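Local structure of nucleoporin NUP82 (Chaetomium thermophilum, 5CWW) at residues W180-V185 and A257-R262; V199-L204 and C285-Q290; I219-L224 and P367-P372. The protein probably serves as a structural component of the nuclear pore complex and may help dock transport factors. One frame throughout, in Å; residues are numbered along the deposited sequence. Where two conformers were deposited one is given.

Interaction 1: residues W180-V185 and A257-R262; sequences WHPLGV and ACFPTR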
loop_
_atom_site.group_PDB
_atom_site.type_symbol
_atom_site.label_atom_id
_atom_site.label_comp_id
_atom_site.label_asym_id
_atom_site.label_seq_id
_atom_site.Cartn_x
_atom_site.Cartn_y
_atom_site.Cartn_z
ATOM N N TRP B 180 -3.979 -6.315 7.662
ATOM C CA TRP B 180 -3.744 -6.580 9.072
ATOM C C TRP B 180 -2.245 -6.692 9.311
ATOM O O TRP B 180 -1.521 -7.256 8.490
ATOM C CB TRP B 180 -4.472 -7.855 9.506
ATOM C CG TRP B 180 -5.963 -7.756 9.335
ATOM C CD1 TRP B 180 -6.684 -8.067 8.215
ATOM C CD2 TRP B 180 -6.914 -7.300 10.308
ATOM N NE1 TRP B 180 -8.023 -7.837 8.433
ATOM C CE2 TRP B 180 -8.189 -7.367 9.710
ATOM C CE3 TRP B 180 -6.810 -6.845 11.625
ATOM C CZ2 TRP B 180 -9.350 -6.996 10.386
ATOM C CZ3 TRP B 180 -7.966 -6.476 12.295
ATOM C CH2 TRP B 180 -9.218 -6.554 11.674
ATOM N N HIS B 181 -1.773 -6.146 10.426
ATOM C CA HIS B 181 -0.343 -6.164 10.705
ATOM C C HIS B 181 0.102 -7.580 11.084
ATOM O O HIS B 181 -0.493 -8.192 11.966
ATOM C CB HIS B 181 0.013 -5.183 11.822
ATOM C CG HIS B 181 1.457 -4.790 11.830
ATOM N ND1 HIS B 181 2.469 -5.685 12.100
ATOM C CD2 HIS B 181 2.061 -3.605 11.578
ATOM C CE1 HIS B 181 3.634 -5.066 12.026
ATOM N NE2 HIS B 181 3.414 -3.803 11.713
ATOM N N PRO B 182 1.141 -8.109 10.412
ATOM C CA PRO B 182 1.612 -9.474 10.684
ATOM C C PRO B 182 1.991 -9.716 12.144
ATOM O O PRO B 182 1.977 -10.860 12.599
ATOM C CB PRO B 182 2.853 -9.605 9.790
ATOM C CG PRO B 182 2.677 -8.601 8.726
ATOM C CD PRO B 182 1.905 -7.472 9.324
ATOM N N LEU B 183 2.336 -8.649 12.860
ATOM C CA LEU B 183 2.839 -8.759 14.225
ATOM C C LEU B 183 1.864 -8.170 15.242
ATOM O O LEU B 183 2.204 -8.012 16.413
ATOM C CB LEU B 183 4.193 -8.058 14.342
ATOM C CG LEU B 183 5.261 -8.505 13.340
ATOM C CD1 LEU B 183 6.544 -7.713 13.549
ATOM C CD2 LEU B 183 5.526 -9.997 13.443
ATOM N N GLY B 184 0.657 -7.849 14.792
ATOM C CA GLY B 184 -0.353 -7.282 15.668
ATOM C C GLY B 184 -0.809 -8.262 16.729
ATOM O O GLY B 184 -1.025 -9.436 16.441
ATOM N N VAL B 185 -0.944 -7.779 17.962
ATOM C CA VAL B 185 -1.421 -8.606 19.069
ATOM C C VAL B 185 -2.801 -9.170 18.739
ATOM O O VAL B 185 -3.699 -8.430 18.337
ATOM C CB VAL B 185 -1.487 -7.804 20.386
ATOM C CG1 VAL B 185 -1.946 -8.691 21.538
ATOM C CG2 VAL B 185 -0.131 -7.186 20.702
ATOM N N ALA B 257 -1.248 -1.097 -1.033
ATOM C CA ALA B 257 -0.200 -1.297 -0.045
ATOM C C ALA B 257 -0.305 -2.703 0.524
ATOM O O ALA B 257 -1.389 -3.289 0.559
ATOM C CB ALA B 257 -0.301 -0.270 1.060
ATOM N N CYS B 258 0.824 -3.246 0.963
ATOM C CA CYS B 258 0.828 -4.570 1.559
ATOM C C CYS B 258 1.992 -4.743 2.522
ATOM O O CYS B 258 2.992 -4.026 2.443
ATOM C CB CYS B 258 0.894 -5.640 0.467
ATOM S SG CYS B 258 2.447 -5.648 -0.449
ATOM N N PHE B 259 1.827 -5.680 3.451
ATOM C CA PHE B 259 2.938 -6.205 4.227
ATOM C C PHE B 259 3.434 -7.457 3.525
ATOM O O PHE B 259 2.674 -8.100 2.796
ATOM C CB PHE B 259 2.521 -6.535 5.661
ATOM C CG PHE B 259 2.357 -5.331 6.538
ATOM C CD1 PHE B 259 3.464 -4.645 7.008
ATOM C CD2 PHE B 259 1.098 -4.892 6.905
ATOM C CE1 PHE B 259 3.319 -3.533 7.819
ATOM C CE2 PHE B 259 0.945 -3.781 7.719
ATOM C CZ PHE B 259 2.059 -3.102 8.175
ATOM N N PRO B 260 4.709 -7.812 3.730
ATOM C CA PRO B 260 5.140 -9.093 3.180
ATOM C C PRO B 260 4.322 -10.243 3.738
ATOM O O PRO B 260 3.799 -10.153 4.853
ATOM C CB PRO B 260 6.602 -9.190 3.623
ATOM C CG PRO B 260 7.043 -7.780 3.694
ATOM C CD PRO B 260 5.848 -7.024 4.227
ATOM N N THR B 261 4.192 -11.290 2.931
ATOM C CA THR B 261 3.665 -12.571 3.372
ATOM C C THR B 261 4.351 -12.940 4.679
ATOM O O THR B 261 5.554 -12.729 4.818
ATOM C CB THR B 261 3.911 -13.657 2.312
ATOM O OG1 THR B 261 5.314 -13.730 2.030
ATOM C CG2 THR B 261 3.167 -13.328 1.025
ATOM N N ARG B 262 3.612 -13.476 5.645
ATOM C CA ARG B 262 4.219 -13.731 6.947
ATOM C C ARG B 262 5.133 -14.946 6.859
ATOM O O ARG B 262 5.427 -15.433 5.767
ATOM C CB ARG B 262 3.159 -13.945 8.031
ATOM C CG ARG B 262 3.599 -13.448 9.411
ATOM C CD ARG B 262 2.903 -14.184 10.546
ATOM N NE ARG B 262 3.391 -13.747 11.853
ATOM C CZ ARG B 262 2.932 -14.198 13.019
ATOM N NH1 ARG B 262 1.965 -15.105 13.053
ATOM N NH2 ARG B 262 3.439 -13.737 14.154
#
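Two neighbouring blades of the N-terminal beta-propeller meet here, where P182 and H181, in a type I turn running from H181 to G184, cover the F259 side chain just beyond strand 254-258. P182 brings its CD over one face of the phenyl ring, the side chains crossing at about a right angle. This CD lies 3.8 Å from the F259 ring centroid, a CH-pi contact displaced toward the rim, while P182 CG reaches F259 CB at 3.7 Å. At the far end of the phenyl ring, F259 CZ meets H181 CD2 at 3.4 Å, the two ring planes inclined at 50° with centroids 4.5 Å apart.

The imidazole is held at both nitrogens. H181 CG stands anti to the backbone N (chi1 -159°), and L183 N donates to H181 ND1 in the ring plane at 3.1 Å with an angle of 161°. H181 NE2 bonds to the carbonyl oxygen of L287, a pattern consistent with a neutral ring protonated on NE2. On the exposed flank, the poorly ordered R262 appears to lie with one guanidinium face over P182 O, without a hydrogen bond, and R262 CG approaches P182 CB at 3.9 Å.

Around this junction, V191 of strand 189-194 and L272 of strand 272-276 also pack on F259, so the phenyl ring is embedded between the sheets that contain strands 175-180 and 254-258.

Interaction 2: residues V199-L204 and C285-Q290; sequences VRVWEL and CPLLPQ
L287 and P289 supply the apolar centre, meeting V199 and V201 from strand 198-203. V199 CG1 touches L287 CD2 at 4.2 Å, and V201 CG2 makes a looser approach to the other methyl, L287 CD1, at 4.5 Å. V201 uses its two branches differently: CG1, anti to the backbone N (chi1 -178°), turns to the proline and meets P289 CB at 3.9 Å, the two side chains crossing at about a right angle. L217 of strand 217-220 and L272 of strand 272-276 add further apolar surface around the leucine.

Two residues along the strand from V201, the same face presents E203, which brings the contact to its polar edge. Its extended chain carries the carboxylate past the proline, with E203 OE2 at 3.3 Å from P289 CB, and ends in the hydrogen bond that joins the segments: Q290 N donates to E203 OE2 at 2.6 Å. The bond is fairly straight, with an N-H...O angle of 158°, but the donor lies 37° above the carboxylate plane. The same oxygen is also hydrogen-bonded to T216 OG1, so two partners grip it, which probably limits the rotation of the carboxylate. Q290 CB lies beside that oxygen too, 3.3 Å from E203 OE2.

Alternate residues of one strand facing apolar side chains of the adjoining blade are in keeping with a beta-propeller's blade-to-blade interface; here the partner is the irregular segment after strand 281-284.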
loop_
_atom_site.group_PDB
_atom_site.type_symbol
_atom_site.label_atom_id
_atom_site.label_comp_id
_atom_site.label_asym_id
_atom_site.label_seq_id
_atom_site.Cartn_x
_atom_site.Cartn_y
_atom_site.Cartn_z
ATOM N N VAL B 199 -1.298 6.842 6.113
ATOM C CA VAL B 199 -1.210 5.515 6.708
ATOM C C VAL B 199 -1.709 5.581 8.143
ATOM O O VAL B 199 -1.236 6.396 8.936
ATOM C CB VAL B 199 0.235 4.972 6.678
ATOM C CG1 VAL B 199 0.314 3.592 7.325
ATOM C CG2 VAL B 199 0.751 4.917 5.247
ATOM N N ARG B 200 -2.674 4.728 8.467
ATOM C CA ARG B 200 -3.267 4.717 9.798
ATOM C C ARG B 200 -3.268 3.322 10.406
ATOM O O ARG B 200 -3.781 2.372 9.814
ATOM C CB ARG B 200 -4.691 5.273 9.746
ATOM C CG ARG B 200 -4.745 6.793 9.762
ATOM C CD ARG B 200 -6.174 7.298 9.701
ATOM N NE ARG B 200 -6.621 7.479 8.322
ATOM C CZ ARG B 200 -6.729 8.648 7.697
ATOM N NH1 ARG B 200 -6.439 9.783 8.315
ATOM N NH2 ARG B 200 -7.144 8.680 6.440
ATOM N N VAL B 201 -2.665 3.218 11.586
ATOM C CA VAL B 201 -2.627 1.976 12.344
ATOM C C VAL B 201 -3.726 1.975 13.409
ATOM O O VAL B 201 -3.755 2.846 14.283
ATOM C CB VAL B 201 -1.256 1.776 13.019
ATOM C CG1 VAL B 201 -1.216 0.443 13.766
ATOM C CG2 VAL B 201 -0.128 1.852 11.985
ATOM N N TRP B 202 -4.627 0.999 13.329
ATOM C CA TRP B 202 -5.701 0.837 14.308
ATOM C C TRP B 202 -5.465 -0.426 15.120
ATOM O O TRP B 202 -5.263 -1.498 14.550
ATOM C CB TRP B 202 -7.066 0.754 13.621
ATOM C CG TRP B 202 -7.268 1.739 12.511
ATOM C CD1 TRP B 202 -6.765 1.660 11.243
ATOM C CD2 TRP B 202 -8.048 2.941 12.558
ATOM N NE1 TRP B 202 -7.176 2.742 10.503
ATOM C CE2 TRP B 202 -7.965 3.544 11.287
ATOM C CE3 TRP B 202 -8.805 3.567 13.553
ATOM C CZ2 TRP B 202 -8.609 4.742 10.986
ATOM C CZ3 TRP B 202 -9.443 4.758 13.252
ATOM C CH2 TRP B 202 -9.342 5.331 11.980
ATOM N N GLU B 203 -5.494 -0.300 16.444
ATOM C CA GLU B 203 -5.310 -1.448 17.329
ATOM C C GLU B 203 -6.608 -1.749 18.066
ATOM O O GLU B 203 -6.927 -1.125 19.079
ATOM C CB GLU B 203 -4.169 -1.179 18.308
ATOM C CG GLU B 203 -2.825 -1.000 17.605
ATOM C CD GLU B 203 -1.692 -0.683 18.557
ATOM O OE1 GLU B 203 -1.483 -1.452 19.517
ATOM O OE2 GLU B 203 -1.015 0.344 18.343
ATOM N N LEU B 204 -7.345 -2.725 17.548
ATOM C CA LEU B 204 -8.740 -2.930 17.924
ATOM C C LEU B 204 -8.932 -3.741 19.199
ATOM O O LEU B 204 -8.233 -4.723 19.447
ATOM C CB LEU B 204 -9.485 -3.614 16.776
ATOM C CG LEU B 204 -9.298 -2.970 15.402
ATOM C CD1 LEU B 204 -10.039 -3.764 14.340
ATOM C CD2 LEU B 204 -9.762 -1.520 15.415
ATOM N N CYS B 285 9.820 1.257 7.033
ATOM C CA CYS B 285 10.358 0.255 7.945
ATOM C C CYS B 285 11.211 0.887 9.044
ATOM O O CYS B 285 12.083 1.699 8.748
ATOM C CB CYS B 285 11.190 -0.763 7.164
ATOM S SG CYS B 285 12.060 -1.955 8.190
ATOM N N PRO B 286 10.982 0.505 10.315
ATOM C CA PRO B 286 10.021 -0.472 10.840
ATOM C C PRO B 286 8.688 0.147 11.255
ATOM O O PRO B 286 8.667 1.031 12.112
ATOM C CB PRO B 286 10.750 -1.032 12.058
ATOM C CG PRO B 286 11.531 0.126 12.573
ATOM C CD PRO B 286 11.845 1.023 11.390
ATOM N N LEU B 287 7.595 -0.319 10.657
ATOM C CA LEU B 287 6.262 0.160 11.002
ATOM C C LEU B 287 5.600 -0.811 11.973
ATOM O O LEU B 287 5.258 -1.934 11.596
ATOM C CB LEU B 287 5.404 0.325 9.747
ATOM C CG LEU B 287 3.993 0.875 9.974
ATOM C CD1 LEU B 287 4.041 2.307 10.493
ATOM C CD2 LEU B 287 3.174 0.794 8.696
ATOM N N LEU B 288 5.426 -0.373 13.216
ATOM C CA LEU B 288 4.851 -1.211 14.262
ATOM C C LEU B 288 3.697 -0.512 14.974
ATOM O O LEU B 288 3.715 0.710 15.139
ATOM C CB LEU B 288 5.925 -1.597 15.283
ATOM C CG LEU B 288 6.964 -2.637 14.857
ATOM C CD1 LEU B 288 8.076 -2.709 15.891
ATOM C CD2 LEU B 288 6.325 -4.004 14.676
ATOM N N PRO B 289 2.686 -1.281 15.404
ATOM C CA PRO B 289 1.707 -0.701 16.328
ATOM C C PRO B 289 2.332 -0.479 17.704
ATOM O O PRO B 289 3.481 -0.873 17.910
ATOM C CB PRO B 289 0.590 -1.751 16.374
ATOM C CG PRO B 289 1.213 -3.010 15.898
ATOM C CD PRO B 289 2.295 -2.626 14.951
ATOM N N GLN B 290 1.599 0.149 18.619
ATOM C CA GLN B 290 2.123 0.447 19.951
ATOM C C GLN B 290 2.593 -0.815 20.661
ATOM O O GLN B 290 3.547 -0.782 21.438
ATOM C CB GLN B 290 1.063 1.147 20.803
ATOM C CG GLN B 290 0.693 2.527 20.307
ATOM C CD GLN B 290 -0.283 3.238 21.222
ATOM O OE1 GLN B 290 -0.079 4.400 21.581
ATOM N NE2 GLN B 290 -1.353 2.550 21.599
#

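Interaction 3: residues I219-L224 and P367-P372; sequences IDLKKL and PKLQGP
Water joins L224 and L369 where no direct hydrogen bond crosses between helix 221-225 and the short, weakly bonded strand 369-370. It donates to L224 O at 2.8 Å and accepts from L369 N at 3.0 Å, satisfying both backbone groups. Beneath this bridge the leucines pack obliquely. L224 CG stands anti to the backbone N (chi1 180°), and its CD2 reaches L369 CB at 3.8 Å and the carbonyl P367 O at 3.4 Å. One turn earlier in the helix, L221 CD2 meets L369 CD1 at 4.2 Å, and L284 of strand 281-284 packs against both helix leucines.

D220 caps the helix start from the N-cap position. D220 OD1 accepts from K222 N at 3.1 Å and, from the opposite face of the carboxylate plane, from K222 NZ in a salt bridge; K223 NZ forms a second salt bridge to D220 OD2 at 2.7 Å. Carbonyls of D196 and G235 hold these two ammonium groups in addition.

Here a capped helix, entered directly from the last strand of one propeller blade, packs its leucines against the last strand of the next.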
loop_
_atom_site.group_PDB
_atom_site.type_symbol
_atom_site.label_atom_id
_atom_site.label_comp_id
_atom_site.label_asym_id
_atom_site.label_seq_id
_atom_site.Cartn_x
_atom_site.Cartn_y
_atom_site.Cartn_z
ATOM N N ILE B 219 0.063 8.656 9.794
ATOM C CA ILE B 219 1.220 9.197 9.091
ATOM C C ILE B 219 0.820 9.746 7.730
ATOM O O ILE B 219 0.289 9.017 6.892
ATOM C CB ILE B 219 2.313 8.124 8.885
ATOM C CG1 ILE B 219 2.690 7.474 10.220
ATOM C CG2 ILE B 219 3.549 8.739 8.226
ATOM C CD1 ILE B 219 3.507 6.206 10.070
ATOM N N ASP B 220 1.094 11.026 7.507
ATOM C CA ASP B 220 0.933 11.624 6.190
ATOM C C ASP B 220 2.239 11.474 5.419
ATOM O O ASP B 220 3.198 12.211 5.654
ATOM C CB ASP B 220 0.539 13.098 6.310
ATOM C CG ASP B 220 0.112 13.704 4.984
ATOM O OD1 ASP B 220 0.384 13.101 3.922
ATOM O OD2 ASP B 220 -0.495 14.796 5.006
ATOM N N LEU B 221 2.272 10.512 4.502
ATOM C CA LEU B 221 3.474 10.235 3.717
ATOM C C LEU B 221 3.938 11.445 2.905
ATOM O O LEU B 221 5.125 11.575 2.606
ATOM C CB LEU B 221 3.234 9.046 2.786
ATOM C CG LEU B 221 2.821 7.740 3.474
ATOM C CD1 LEU B 221 2.663 6.621 2.456
ATOM C CD2 LEU B 221 3.811 7.339 4.550
ATOM N N LYS B 222 3.006 12.326 2.554
ATOM C CA LYS B 222 3.335 13.505 1.760
ATOM C C LYS B 222 4.167 14.498 2.573
ATOM O O LYS B 222 5.024 15.190 2.025
ATOM C CB LYS B 222 2.062 14.170 1.239
ATOM C CG LYS B 222 1.194 13.243 0.395
ATOM C CD LYS B 222 0.023 13.980 -0.241
ATOM C CE LYS B 222 -0.869 14.648 0.805
ATOM N NZ LYS B 222 -1.354 13.672 1.825
ATOM N N LYS B 223 3.909 14.568 3.876
ATOM C CA LYS B 223 4.724 15.381 4.770
ATOM C C LYS B 223 6.065 14.695 5.002
ATOM O O LYS B 223 7.122 15.320 4.920
ATOM C CB LYS B 223 4.019 15.612 6.111
ATOM C CG LYS B 223 2.661 16.299 6.020
ATOM C CD LYS B 223 2.152 16.676 7.408
ATOM C CE LYS B 223 0.771 17.321 7.367
ATOM N NZ LYS B 223 -0.329 16.321 7.235
ATOM N N LEU B 224 6.003 13.397 5.286
ATOM C CA LEU B 224 7.189 12.604 5.585
ATOM C C LEU B 224 8.198 12.584 4.437
ATOM O O LEU B 224 9.408 12.628 4.670
ATOM C CB LEU B 224 6.771 11.173 5.928
ATOM C CG LEU B 224 7.878 10.175 6.266
ATOM C CD1 LEU B 224 8.659 10.620 7.487
ATOM C CD2 LEU B 224 7.274 8.801 6.487
ATOM N N PRO B 367 9.129 5.814 10.807
ATOM C CA PRO B 367 10.353 5.554 10.047
ATOM C C PRO B 367 10.453 6.434 8.807
ATOM O O PRO B 367 9.468 7.048 8.398
ATOM C CB PRO B 367 10.225 4.078 9.667
ATOM C CG PRO B 367 8.775 3.822 9.632
ATOM C CD PRO B 367 8.152 4.721 10.664
ATOM N N LYS B 368 11.646 6.505 8.234
ATOM C CA LYS B 368 11.859 7.249 7.005
ATOM C C LYS B 368 11.074 6.623 5.861
ATOM O O LYS B 368 10.964 5.399 5.768
ATOM C CB LYS B 368 13.348 7.288 6.657
ATOM C CG LYS B 368 13.666 8.022 5.364
ATOM C CD LYS B 368 15.150 7.974 5.044
ATOM C CE LYS B 368 15.427 8.571 3.677
ATOM N NZ LYS B 368 16.879 8.620 3.380
ATOM N N LEU B 369 10.518 7.462 4.996
ATOM C CA LEU B 369 9.898 6.968 3.775
ATOM C C LEU B 369 10.992 6.672 2.760
ATOM O O LEU B 369 11.748 7.564 2.378
ATOM C CB LEU B 369 8.905 7.979 3.201
ATOM C CG LEU B 369 8.142 7.485 1.966
ATOM C CD1 LEU B 369 7.242 6.305 2.312
ATOM C CD2 LEU B 369 7.337 8.609 1.341
ATOM N N GLN B 370 11.080 5.413 2.345
ATOM C CA GLN B 370 12.091 4.978 1.391
ATOM C C GLN B 370 11.514 4.911 -0.017
ATOM O O GLN B 370 10.532 4.209 -0.257
ATOM C CB GLN B 370 12.654 3.613 1.791
ATOM C CG GLN B 370 13.305 3.598 3.163
ATOM C CD GLN B 370 13.921 2.259 3.500
ATOM O OE1 GLN B 370 14.577 1.640 2.665
ATOM N NE2 GLN B 370 13.706 1.797 4.729
ATOM N N GLY B 371 12.131 5.647 -0.939
ATOM C CA GLY B 371 11.709 5.668 -2.329
ATOM C C GLY B 371 11.626 7.084 -2.869
ATOM O O GLY B 371 11.954 8.035 -2.164
ATOM N N PRO B 372 11.192 7.236 -4.131
ATOM C CA PRO B 372 10.795 6.155 -5.041
ATOM C C PRO B 372 11.962 5.240 -5.394
ATOM O O PRO B 372 13.041 5.729 -5.721
ATOM C CB PRO B 372 10.305 6.894 -6.294
ATOM C CG PRO B 372 10.216 8.332 -5.929
ATOM C CD PRO B 372 11.135 8.555 -4.779
HETATM O O HOH W 1 11.044 10.370 4.937
#

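Overall arrangement
The three contacts follow one seam between the blade of strands 175-180 to 217-220 and that of strands 254-258 to 369-370, progressing away from the centre of the chain. Interactions 1 and 2 have centres 10 Å apart and are tied by a probable hydrogen bond from H181 NE2 to L287 O (2.6 Å), while H181 CD2 also packs on P289 CD. Interactions 2 and 3, centres 14 Å apart, are joined by a probable hydrogen bond from I219 N to V199 O (2.7 Å) between neighbouring strands 198-203 and 217-220. Interactions 1 and 3 do not touch, their nearest atoms being about 8 Å apart. Along the chain 180-185, 199-204 and 219-224 all come before 257-262, 285-290 and 367-372, so the contacts interleave.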